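Local coordinates for protein iron Super-Oxide Dismutase (Plasmodium knowlesi, PDB 2AWP) that converts superoxide radicals into hydrogen peroxide and molecular oxygen, as an iron-dependent dismutase that removes this toxic by-product of the cell, at residues 17-22 with 173-178; 40-45 with 61-66; 70-75 with 144-149; 86-89 with 93-96; 126-131 with 190-195. All coordinates share one frame; numbering follows the deposited sequence.

Contact 1. Residues 17-22 with 173-178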
# COMPACT_ATOMS: atom_id res chain seq x y z
N PRO A 17 16.53 10.90 -14.37
CA PRO A 17 16.35 9.48 -14.04
C PRO A 17 15.84 9.21 -12.60
O PRO A 17 15.78 8.04 -12.16
CB PRO A 17 17.75 8.92 -14.23
CG PRO A 17 18.60 10.07 -13.61
CD PRO A 17 17.92 11.33 -14.11
N HIS A 18 15.49 10.28 -11.87
CA HIS A 18 15.07 10.18 -10.46
C HIS A 18 13.79 9.37 -10.30
O HIS A 18 13.69 8.49 -9.43
CB HIS A 18 14.97 11.58 -9.85
CG HIS A 18 16.17 12.42 -10.17
ND1 HIS A 18 17.45 12.04 -9.81
CD2 HIS A 18 16.31 13.56 -10.90
CE1 HIS A 18 18.32 12.93 -10.26
NE2 HIS A 18 17.65 13.86 -10.93
N ILE A 19 12.80 9.70 -11.12
CA ILE A 19 11.63 8.91 -11.35
C ILE A 19 11.52 8.83 -12.87
O ILE A 19 11.48 9.86 -13.56
CB ILE A 19 10.37 9.56 -10.75
CG1 ILE A 19 10.52 9.79 -9.22
CG2 ILE A 19 9.12 8.70 -11.04
CD1 ILE A 19 9.44 10.70 -8.64
N SER A 20 11.45 7.60 -13.38
CA SER A 20 11.44 7.33 -14.81
C SER A 20 10.19 7.79 -15.56
O SER A 20 9.12 7.97 -14.98
CB SER A 20 11.66 5.83 -15.04
OG SER A 20 10.54 5.06 -14.64
N GLU A 21 10.34 7.97 -16.86
CA GLU A 21 9.19 8.18 -17.72
C GLU A 21 8.16 7.03 -17.60
O GLU A 21 6.96 7.27 -17.53
CB GLU A 21 9.65 8.35 -19.19
CG GLU A 21 8.51 8.81 -20.10
CD GLU A 21 8.96 8.95 -21.56
OE1 GLU A 21 10.18 8.91 -21.82
OE2 GLU A 21 8.09 9.08 -22.43
N GLU A 22 8.62 5.79 -17.56
CA GLU A 22 7.70 4.66 -17.34
C GLU A 22 6.87 4.83 -16.07
O GLU A 22 5.65 4.63 -16.10
CB GLU A 22 8.45 3.33 -17.28
CG GLU A 22 7.49 2.14 -17.13
CD GLU A 22 8.17 0.77 -17.11
OE1 GLU A 22 9.42 0.68 -17.29
OE2 GLU A 22 7.43 -0.23 -16.87
N PRO A 173 14.21 3.75 0.27
CA PRO A 173 15.18 4.81 0.61
C PRO A 173 15.88 5.44 -0.57
O PRO A 173 16.15 6.66 -0.54
CB PRO A 173 16.18 4.09 1.51
CG PRO A 173 15.33 3.07 2.20
CD PRO A 173 14.46 2.54 1.08
N SER A 174 16.19 4.64 -1.60
CA SER A 174 16.81 5.18 -2.81
C SER A 174 15.87 6.07 -3.57
O SER A 174 16.28 7.09 -4.12
CB SER A 174 17.36 4.09 -3.73
OG SER A 174 18.51 3.56 -3.10
N TYR A 175 14.59 5.72 -3.59
CA TYR A 175 13.58 6.60 -4.17
C TYR A 175 13.50 7.94 -3.44
O TYR A 175 13.38 8.97 -4.07
CB TYR A 175 12.22 5.92 -4.15
CG TYR A 175 11.00 6.85 -4.23
CD1 TYR A 175 10.66 7.49 -5.43
CD2 TYR A 175 10.16 7.01 -3.12
CE1 TYR A 175 9.51 8.32 -5.50
CE2 TYR A 175 9.04 7.83 -3.17
CZ TYR A 175 8.71 8.47 -4.37
OH TYR A 175 7.58 9.24 -4.42
N VAL A 176 13.49 7.88 -2.10
CA VAL A 176 13.41 9.09 -1.25
C VAL A 176 14.63 9.98 -1.50
O VAL A 176 14.49 11.20 -1.68
CB VAL A 176 13.23 8.70 0.25
CG1 VAL A 176 13.39 9.93 1.21
CG2 VAL A 176 11.89 8.03 0.43
N LYS A 177 15.81 9.38 -1.58
CA LYS A 177 17.04 10.11 -1.84
C LYS A 177 17.00 10.81 -3.22
O LYS A 177 17.37 11.98 -3.33
CB LYS A 177 18.24 9.15 -1.73
CG LYS A 177 19.59 9.83 -1.56
CD LYS A 177 20.60 8.88 -0.87
CE LYS A 177 20.61 9.06 0.64
NZ LYS A 177 21.41 10.25 1.13
N ALA A 178 16.55 10.10 -4.25
CA ALA A 178 16.44 10.65 -5.59
C ALA A 178 15.42 11.81 -5.70
O ALA A 178 15.57 12.76 -6.50
CB ALA A 178 16.10 9.52 -6.58
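Ile-19 meets the ring of Tyr-175 at its edge, not over its face. The terminal methyl CD1, close to the ring plane, lies 3.9 Å from Tyr-175 CE1, and Ile-19 CG1 stands just behind at 4.1 Å from the same carbon, with the two side chains slanting across each other. The isoleucine extends this far because CG1 is anti to the carbonyl carbon (chi1 -59°) and the chain then runs on straight to CD1. Next to it, His-18 packs on Ala-178 through its root: the two CB atoms are 4.0 Å apart, and His-18 CB is 3.6 Å from Ala-178 O. The imidazole approaches that carbonyl oxygen obliquely, while Pro-17 CD sits 4.0 Å above the centre of one face of the His-18 ring. In the iron/manganese superoxide dismutase fold this contact ties the two domains together, the approach to helix 21-43 of the alpha-hairpin domain resting on helix 172-179 of the C-terminal domain. Ser-20 is the N-cap of the former helix. The Tyr-175 hydroxyl is hydrogen-bonded to the backbone oxygen of Asp-158, a probable iron ligand, and to the hydroxyl of Tyr-77.

Contact 2. Residues 40-45 with 61-66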
# COMPACT_ATOMS: atom_id res chain seq x y z
N ASN A 40 -15.71 10.21 -10.81
CA ASN A 40 -16.82 10.69 -11.66
C ASN A 40 -17.97 9.68 -11.72
O ASN A 40 -19.12 10.06 -11.69
CB ASN A 40 -16.30 11.08 -13.07
CG ASN A 40 -15.65 12.45 -13.07
OD1 ASN A 40 -16.18 13.40 -12.50
ND2 ASN A 40 -14.49 12.55 -13.70
N GLY A 41 -17.63 8.39 -11.78
CA GLY A 41 -18.63 7.31 -11.72
C GLY A 41 -19.37 7.28 -10.39
O GLY A 41 -20.59 7.16 -10.34
N LEU A 42 -18.63 7.44 -9.31
CA LEU A 42 -19.18 7.36 -7.97
C LEU A 42 -20.08 8.52 -7.56
O LEU A 42 -21.02 8.32 -6.76
CB LEU A 42 -18.04 7.26 -6.97
CG LEU A 42 -17.24 5.97 -6.92
CD1 LEU A 42 -16.13 6.12 -5.89
CD2 LEU A 42 -18.13 4.76 -6.62
N ILE A 43 -19.79 9.72 -8.07
CA ILE A 43 -20.51 10.93 -7.61
C ILE A 43 -21.83 11.22 -8.34
O ILE A 43 -22.66 11.99 -7.86
CB ILE A 43 -19.60 12.19 -7.49
CG1 ILE A 43 -19.14 12.70 -8.86
CG2 ILE A 43 -18.46 11.90 -6.49
CD1 ILE A 43 -18.19 13.91 -8.82
N LYS A 44 -22.02 10.56 -9.48
CA LYS A 44 -23.31 10.56 -10.18
C LYS A 44 -24.45 10.16 -9.20
O LYS A 44 -24.32 9.19 -8.43
CB LYS A 44 -23.20 9.66 -11.42
CG LYS A 44 -24.51 9.11 -11.98
CD LYS A 44 -25.10 9.91 -13.16
CE LYS A 44 -24.71 9.30 -14.51
NZ LYS A 44 -25.35 9.99 -15.69
N ASP A 45 -25.53 10.95 -9.21
CA ASP A 45 -26.75 10.70 -8.44
C ASP A 45 -26.52 10.87 -6.95
O ASP A 45 -27.21 10.26 -6.12
CB ASP A 45 -27.34 9.31 -8.74
CG ASP A 45 -27.65 9.10 -10.21
OD1 ASP A 45 -28.27 9.99 -10.82
OD2 ASP A 45 -27.27 8.04 -10.75
N THR A 61 -16.75 10.22 2.69
CA THR A 61 -16.06 9.11 3.38
C THR A 61 -16.04 7.93 2.38
O THR A 61 -16.54 8.06 1.28
CB THR A 61 -16.81 8.71 4.68
OG1 THR A 61 -18.15 8.34 4.34
CG2 THR A 61 -16.87 9.88 5.65
N GLY A 62 -15.48 6.79 2.77
CA GLY A 62 -15.57 5.59 1.94
C GLY A 62 -14.86 5.74 0.59
O GLY A 62 -13.85 6.45 0.49
N ALA A 63 -15.37 5.07 -0.44
CA ALA A 63 -14.77 5.09 -1.76
C ALA A 63 -14.68 6.47 -2.41
O ALA A 63 -13.71 6.76 -3.12
CB ALA A 63 -15.47 4.10 -2.71
N ILE A 64 -15.70 7.30 -2.18
CA ILE A 64 -15.72 8.68 -2.73
C ILE A 64 -14.55 9.47 -2.17
O ILE A 64 -13.79 10.06 -2.91
CB ILE A 64 -17.09 9.43 -2.49
CG1 ILE A 64 -18.20 8.83 -3.35
CG2 ILE A 64 -16.96 10.94 -2.84
CD1 ILE A 64 -19.63 9.27 -2.84
N PHE A 65 -14.36 9.39 -0.86
CA PHE A 65 -13.23 10.05 -0.24
C PHE A 65 -11.92 9.52 -0.78
O PHE A 65 -11.03 10.30 -1.18
CB PHE A 65 -13.24 9.95 1.29
CG PHE A 65 -11.99 10.51 1.93
CD1 PHE A 65 -11.85 11.89 2.12
CD2 PHE A 65 -10.92 9.66 2.25
CE1 PHE A 65 -10.68 12.40 2.66
CE2 PHE A 65 -9.75 10.17 2.81
CZ PHE A 65 -9.62 11.52 3.01
N ASN A 66 -11.79 8.20 -0.80
CA ASN A 66 -10.54 7.58 -1.23
C ASN A 66 -10.13 8.08 -2.62
O ASN A 66 -9.00 8.52 -2.82
CB ASN A 66 -10.66 6.05 -1.22
CG ASN A 66 -10.66 5.47 0.19
OD1 ASN A 66 -10.27 6.11 1.17
ND2 ASN A 66 -11.11 4.24 0.29
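Apolar helix-to-helix packing of Leu-42 and Ile-43 against Ala-63 and Ile-64 joins the last turn of helix 21-43 to the N-terminal part of helix 62-79. Leu-42 takes part in two of the three pairs and splits its reach between two neighbours. Its CD1 methyl lies against the backbone and side chain of Ala-63, 3.7 Å from Ala-63 O and 3.8 Å from Ala-63 CB, whereas Leu-42 CB touches Ile-64 CG1 at 3.9 Å. With CG anti to its own carbonyl carbon (chi1 -71°) and the outer bond extended, the leucine carries CD1 over to Ala-63. The two helices run antiparallel and form the arms of the alpha hairpin that gives the N-terminal domain of iron/manganese superoxide dismutases its name; this contact lies near the end where the chain passes from one arm to the other. There the branch methyls of Ile-43 and Ile-64 meet, CG2 to CG2 at 4.1 Å, while CG1 of Ile-43 leads off elsewhere. Both isoleucines also pack on Ile-56, from helix 53-59 in the connection, and on Phe-48. The Ala-63 carbonyl oxygen accepts a hydrogen bond from Asn-67 ND2.

Contact 3. Residues 70-75 with 144-149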
# COMPACT_ATOMS: atom_id res chain seq x y z
N GLN A 70 -7.22 10.94 -3.26
CA GLN A 70 -6.12 10.55 -4.12
C GLN A 70 -5.92 11.47 -5.33
O GLN A 70 -4.77 11.75 -5.71
CB GLN A 70 -6.21 9.09 -4.56
CG GLN A 70 -5.92 8.10 -3.43
CD GLN A 70 -4.50 8.10 -2.96
OE1 GLN A 70 -4.10 8.95 -2.17
NE2 GLN A 70 -3.71 7.10 -3.42
N ILE A 71 -7.01 11.90 -5.98
CA ILE A 71 -6.83 12.84 -7.10
C ILE A 71 -6.08 14.08 -6.59
O ILE A 71 -5.15 14.54 -7.23
CB ILE A 71 -8.14 13.31 -7.71
CG1 ILE A 71 -8.91 12.13 -8.34
CG2 ILE A 71 -7.87 14.41 -8.79
CD1 ILE A 71 -10.41 12.38 -8.36
N TRP A 72 -6.54 14.64 -5.47
CA TRP A 72 -5.98 15.89 -4.94
C TRP A 72 -4.52 15.67 -4.51
O TRP A 72 -3.60 16.47 -4.84
CB TRP A 72 -6.84 16.40 -3.78
CG TRP A 72 -6.45 17.81 -3.32
CD1 TRP A 72 -7.04 18.99 -3.70
CD2 TRP A 72 -5.36 18.16 -2.45
NE1 TRP A 72 -6.37 20.06 -3.11
CE2 TRP A 72 -5.35 19.57 -2.34
CE3 TRP A 72 -4.39 17.41 -1.75
CZ2 TRP A 72 -4.40 20.26 -1.55
CZ3 TRP A 72 -3.45 18.09 -0.96
CH2 TRP A 72 -3.45 19.50 -0.88
N ASN A 73 -4.29 14.59 -3.78
CA ASN A 73 -2.92 14.26 -3.28
C ASN A 73 -1.95 14.11 -4.44
O ASN A 73 -0.79 14.50 -4.35
CB ASN A 73 -2.95 12.92 -2.53
CG ASN A 73 -3.74 12.96 -1.24
OD1 ASN A 73 -4.02 14.02 -0.68
ND2 ASN A 73 -4.10 11.77 -0.75
N HIS A 74 -2.40 13.47 -5.52
CA HIS A 74 -1.48 13.25 -6.65
C HIS A 74 -1.16 14.52 -7.38
O HIS A 74 -0.03 14.75 -7.78
CB HIS A 74 -2.04 12.19 -7.61
CG HIS A 74 -1.86 10.81 -7.11
ND1 HIS A 74 -2.73 10.22 -6.21
CD2 HIS A 74 -0.86 9.91 -7.31
CE1 HIS A 74 -2.29 9.02 -5.91
NE2 HIS A 74 -1.16 8.81 -6.56
N SER A 75 -2.16 15.37 -7.58
CA SER A 75 -1.90 16.65 -8.20
C SER A 75 -0.91 17.50 -7.40
O SER A 75 -0.01 18.11 -7.97
CB SER A 75 -3.20 17.39 -8.46
OG SER A 75 -3.85 16.77 -9.55
N ASN A 144 -5.13 13.00 4.10
CA ASN A 144 -4.27 14.18 4.02
C ASN A 144 -4.56 15.19 5.14
O ASN A 144 -5.60 15.10 5.82
CB ASN A 144 -4.27 14.81 2.62
CG ASN A 144 -5.64 15.37 2.22
OD1 ASN A 144 -6.28 16.11 2.98
ND2 ASN A 144 -6.06 15.04 1.01
N PRO A 145 -3.63 16.12 5.36
CA PRO A 145 -3.80 17.11 6.44
C PRO A 145 -5.03 18.06 6.33
O PRO A 145 -5.46 18.60 7.33
CB PRO A 145 -2.47 17.90 6.41
CG PRO A 145 -1.47 16.92 5.77
CD PRO A 145 -2.32 16.26 4.69
N ILE A 146 -5.56 18.30 5.12
CA ILE A 146 -6.77 19.12 4.96
C ILE A 146 -7.97 18.40 5.58
O ILE A 146 -8.71 18.99 6.39
CB ILE A 146 -7.02 19.49 3.49
CG1 ILE A 146 -5.88 20.38 2.97
CG2 ILE A 146 -8.40 20.21 3.31
CD1 ILE A 146 -5.92 20.65 1.48
N LYS A 147 -8.15 17.13 5.21
CA LYS A 147 -9.18 16.30 5.81
C LYS A 147 -8.97 16.21 7.30
O LYS A 147 -9.91 16.43 8.06
CB LYS A 147 -9.23 14.90 5.18
CG LYS A 147 -10.37 14.05 5.69
CD LYS A 147 -11.71 14.71 5.43
CE LYS A 147 -12.87 13.88 5.89
NZ LYS A 147 -13.84 13.71 4.76
N ASP A 148 -7.75 15.91 7.74
CA ASP A 148 -7.47 15.78 9.17
C ASP A 148 -7.51 17.12 9.92
O ASP A 148 -7.54 17.13 11.15
CB ASP A 148 -6.08 15.15 9.38
CG ASP A 148 -5.96 13.74 8.79
OD1 ASP A 148 -6.99 13.10 8.45
OD2 ASP A 148 -4.81 13.25 8.69
N ASN A 149 -7.47 18.24 9.18
CA ASN A 149 -7.40 19.60 9.79
C ASN A 149 -6.16 19.81 10.68
O ASN A 149 -6.19 20.52 11.72
CB ASN A 149 -8.71 19.92 10.54
CG ASN A 149 -8.84 21.40 10.86
OD1 ASN A 149 -8.49 22.23 10.03
ND2 ASN A 149 -9.31 21.73 12.06
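Asn-144 and Asn-73 are joined amide to amide, with their planes nearly perpendicular at 82°. Asn-144 ND2 donates to Asn-73 OD1 over 2.8 Å with an N-H...O angle of 154°, approaching tilted from the carbonyl plane of the acceptor. Asn-144 is also the N-cap of the short, weakly bonded helix 145-148, and its OD1 takes a nearly straight bond from Lys-147 N at 3.1 Å and a weak one from Ile-146 N. Placing CG between the backbone N and the carbonyl carbon (chi1 65°) lets this single side chain cap its own helix and reach the neighbouring one. Asn-73 is held from both ends as well, since its ND2 donates in the carbonyl plane to Gln-70 OE1 at 3.2 Å and also bonds to Ala-142 O. Beside these polar groups, Ile-146 CD1 rests on the benzo part of the Trp-72 indole, 3.4 Å from CZ2 and 3.6 Å from CH2, displaced toward the ring's rim. One residue beyond Asn-73, His-74 ND1 donates to Gln-70 O at 2.6 Å within the plane of the imidazole, which helps to set the rotation of the ring. The contact thus joins helix 62-79 to the C-terminal domain next to His-74, a probable ligand in the iron site characteristic of iron/manganese superoxide dismutases.

Contact 4. Residues 86-89 with 93-96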
# COMPACT_ATOMS: atom_id res chain seq x y z
N GLY A 86 14.79 20.85 -7.13
CA GLY A 86 15.65 20.20 -6.14
C GLY A 86 16.64 21.19 -5.52
O GLY A 86 16.43 22.43 -5.54
N GLY A 87 17.72 20.64 -4.98
CA GLY A 87 18.75 21.46 -4.33
C GLY A 87 18.24 22.10 -3.03
O GLY A 87 17.33 21.56 -2.36
N GLU A 88 18.86 23.23 -2.67
CA GLU A 88 18.56 23.93 -1.43
C GLU A 88 17.28 24.70 -1.61
O GLU A 88 17.04 25.24 -2.71
CB GLU A 88 19.66 24.97 -1.13
CG GLU A 88 20.97 24.40 -0.69
CD GLU A 88 20.91 23.74 0.67
OE1 GLU A 88 20.35 24.33 1.63
OE2 GLU A 88 21.44 22.63 0.77
N PRO A 89 16.49 24.84 -0.54
CA PRO A 89 15.33 25.73 -0.69
C PRO A 89 15.77 27.17 -0.97
O PRO A 89 16.92 27.52 -0.71
CB PRO A 89 14.61 25.64 0.67
CG PRO A 89 15.52 25.02 1.58
CD PRO A 89 16.55 24.24 0.80
N ILE A 93 10.41 29.92 1.92
CA ILE A 93 10.52 28.59 2.50
C ILE A 93 11.91 28.24 3.09
O ILE A 93 12.03 27.52 4.06
CB ILE A 93 10.04 27.48 1.49
CG1 ILE A 93 9.93 26.11 2.19
CG2 ILE A 93 11.00 27.36 0.28
CD1 ILE A 93 8.80 26.05 3.19
N LYS A 94 12.98 28.76 2.49
CA LYS A 94 14.31 28.56 3.04
C LYS A 94 14.41 29.10 4.49
O LYS A 94 14.95 28.44 5.39
CB LYS A 94 15.30 29.32 2.16
CG LYS A 94 16.73 29.30 2.64
CD LYS A 94 17.54 30.19 1.72
CE LYS A 94 18.97 29.77 1.67
NZ LYS A 94 19.18 28.34 1.22
N GLU A 95 13.95 30.32 4.68
CA GLU A 95 14.04 30.99 5.98
C GLU A 95 13.10 30.33 7.00
O GLU A 95 13.48 30.13 8.14
CB GLU A 95 13.79 32.49 5.84
CG GLU A 95 14.80 33.21 4.93
CD GLU A 95 14.20 34.44 4.23
OE1 GLU A 95 13.68 35.35 4.94
OE2 GLU A 95 14.21 34.50 2.97
N LYS A 96 11.91 29.94 6.57
CA LYS A 96 10.93 29.24 7.41
C LYS A 96 11.45 27.87 7.88
O LYS A 96 11.25 27.48 9.05
CB LYS A 96 9.59 29.06 6.66
CG LYS A 96 8.42 28.59 7.56
CD LYS A 96 7.88 29.69 8.43
CE LYS A 96 6.79 29.15 9.35
NZ LYS A 96 6.49 30.07 10.46
O HOH W 1 19.01 25.93 3.00
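Pro-89 and Lys-94 close a local loop-to-helix contact in which the chain coming from the alpha-hairpin domain turns into helix 92-101, the first helix of the C-terminal domain in the iron/manganese superoxide dismutase fold. The proline ring lies against the start of that helix: its CB is 3.8 Å from Lys-94 CA, and on the inner side the same Pro-89 CB touches Ile-93 CG2 at 4.0 Å. Trp-185 of helix 185-196 packs on both Pro-89 and Ile-93, so this part of the contact merges with the core. Toward the surface, the aliphatic chain of Lys-94 runs alongside the Pro-89 carbonyl, CB through CE all lying near its oxygen. The lysine is extended as far as CE and then bends at its last torsion (chi4 58°), which brings NZ back to the oxygen it has passed. The resulting hydrogen bond from Lys-94 NZ to Pro-89 O measures 3.1 Å, the donor tilted 26° from the carbonyl plane. Glu-88 carries the opposite charge but is too distant for a salt bridge, its OE1 being 4.2 Å from Lys-94 NZ. A water spans that gap, accepting from Lys-94 NZ at 3.0 Å and donating to Glu-88 OE1.

Contact 5. Residues 126-131 with 190-195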
# COMPACT_ATOMS: atom_id res chain seq x y z
N LEU A 126 5.11 18.05 4.24
CA LEU A 126 5.53 19.23 4.94
C LEU A 126 4.27 20.07 5.04
O LEU A 126 3.58 20.27 4.02
CB LEU A 126 6.63 20.00 4.19
CG LEU A 126 7.03 21.33 4.84
CD1 LEU A 126 7.65 21.11 6.22
CD2 LEU A 126 7.98 22.09 3.89
N VAL A 127 3.95 20.51 6.26
CA VAL A 127 2.72 21.28 6.48
C VAL A 127 3.00 22.50 7.37
O VAL A 127 3.91 22.47 8.18
CB VAL A 127 1.52 20.45 7.09
CG1 VAL A 127 1.46 18.99 6.56
CG2 VAL A 127 1.54 20.45 8.60
N LEU A 128 2.23 23.56 7.15
CA LEU A 128 2.18 24.63 8.13
C LEU A 128 1.06 24.26 9.10
O LEU A 128 -0.10 24.25 8.74
CB LEU A 128 1.89 25.98 7.47
CG LEU A 128 2.02 27.21 8.38
CD1 LEU A 128 3.51 27.52 8.68
CD2 LEU A 128 1.27 28.45 7.77
N ASN A 129 1.44 23.98 10.34
CA ASN A 129 0.47 23.54 11.33
C ASN A 129 -0.44 24.69 11.83
O ASN A 129 -0.31 25.85 11.41
CB ASN A 129 1.14 22.73 12.45
CG ASN A 129 1.88 23.59 13.48
OD1 ASN A 129 1.76 24.82 13.52
ND2 ASN A 129 2.67 22.93 14.32
N ASN A 130 -1.38 24.35 12.70
CA ASN A 130 -2.37 25.32 13.16
C ASN A 130 -1.78 26.33 14.18
O ASN A 130 -2.49 27.21 14.68
CB ASN A 130 -3.61 24.59 13.68
CG ASN A 130 -4.25 23.71 12.61
OD1 ASN A 130 -4.33 24.09 11.44
ND2 ASN A 130 -4.70 22.52 13.02
N ASN A 131 -0.47 26.20 14.44
CA ASN A 131 0.31 27.16 15.24
C ASN A 131 1.34 27.93 14.37
O ASN A 131 2.32 28.47 14.89
CB ASN A 131 0.91 26.41 16.46
CG ASN A 131 1.80 27.28 17.36
OD1 ASN A 131 2.91 26.87 17.71
ND2 ASN A 131 1.31 28.45 17.77
N GLU A 190 4.70 29.14 -2.98
CA GLU A 190 3.35 29.51 -3.31
C GLU A 190 2.37 29.05 -2.22
O GLU A 190 1.47 29.81 -1.82
CB GLU A 190 2.99 28.91 -4.65
CG GLU A 190 1.54 29.05 -5.00
CD GLU A 190 1.20 28.40 -6.33
OE1 GLU A 190 2.11 27.87 -7.00
OE2 GLU A 190 0.00 28.41 -6.69
N ASN A 191 2.57 27.83 -1.73
CA ASN A 191 1.71 27.27 -0.70
C ASN A 191 1.90 28.00 0.64
O ASN A 191 0.93 28.28 1.36
CB ASN A 191 1.96 25.76 -0.56
CG ASN A 191 1.50 24.99 -1.80
OD1 ASN A 191 0.48 25.34 -2.41
ND2 ASN A 191 2.26 23.96 -2.18
N LEU A 192 3.14 28.30 0.96
CA LEU A 192 3.46 29.01 2.21
C LEU A 192 2.79 30.38 2.26
O LEU A 192 2.15 30.71 3.25
CB LEU A 192 4.98 29.17 2.37
CG LEU A 192 5.52 29.76 3.68
CD1 LEU A 192 5.11 28.95 4.95
CD2 LEU A 192 7.06 29.95 3.61
N LYS A 193 2.94 31.16 1.19
CA LYS A 193 2.32 32.48 1.10
C LYS A 193 0.81 32.42 1.30
O LYS A 193 0.25 33.26 2.03
CB LYS A 193 2.68 33.17 -0.23
CG LYS A 193 1.91 34.49 -0.47
CD LYS A 193 2.27 35.15 -1.80
CE LYS A 193 1.47 36.45 -2.00
NZ LYS A 193 1.91 37.20 -3.23
N LYS A 194 0.15 31.45 0.66
CA LYS A 194 -1.30 31.30 0.83
C LYS A 194 -1.58 30.92 2.26
O LYS A 194 -2.50 31.46 2.88
CB LYS A 194 -1.87 30.18 -0.05
CG LYS A 194 -1.85 30.40 -1.51
CD LYS A 194 -2.54 29.21 -2.18
CE LYS A 194 -2.26 29.18 -3.66
NZ LYS A 194 -2.39 27.79 -4.14
N ALA A 195 -0.80 29.97 2.78
CA ALA A 195 -1.00 29.41 4.13
C ALA A 195 -0.89 30.45 5.23
O ALA A 195 -1.67 30.45 6.18
CB ALA A 195 -0.01 28.29 4.40
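Leu-128 of the central strand of the antiparallel sheet packs on Ala-195 and Leu-192 of the C-terminal helix 185-196, a strand-to-helix contact within the C-terminal domain of the superoxide dismutase fold. The leucine fork faces the helix with both branches. CD2 presses on Ala-195, 3.6 Å from its CB and 3.9 Å from its backbone C, while CD1 meets the CD1 methyl of Leu-192 more loosely at 4.3 Å. With CG anti to the backbone N (chi1 -171°), the fork reaches out from the strand to lie between these two residues, which are nearly one helical turn apart. Around this first shell, Lys-96 of helix 92-101 also touches Leu-128, and Ile-152 of the adjoining strand packs on Ala-195. The same strand is bonded to both elements: Leu-128 pairs with Ile-152 through the backbone, and Asn-191 ND2 of the helix is hydrogen-bonded to Ile-154 O. On the outer side of the helix Lys-194 NZ forms a salt bridge with Glu-190 OE2 at 3.5 Å. Just past Leu-128 the chain bends in an Asx turn: Asn-129 OD1 accepts from Asn-131 N at 2.8 Å, the donor standing 51° out of the side-chain carbonyl plane.

Overall arrangement
Contacts 1 and 3 bind the alpha-hairpin domain to the C-terminal domain and lie nearest the probable iron site: contact 3 contains His-74, and Tyr-175 of contact 1 has its side chain about 4 Å from that of Asp-158. Their centres are 22 Å apart. Contacts 1 and 2 share helix 21-43, with centres 31 Å apart; contacts 2 and 3 share helix 62-79 and touch where Phe-65 CE1 meets Lys-147 CG at 3.5 Å. Contact 5 adjoins contact 3 through a probable hydrogen bond from Asn-130 ND2 to Asn-149 O, and contact 4 through Lys-96 CE and Leu-128 CD1, 3.7 Å apart. Contacts 2 and 4 lie on opposite sides of the chain's centre.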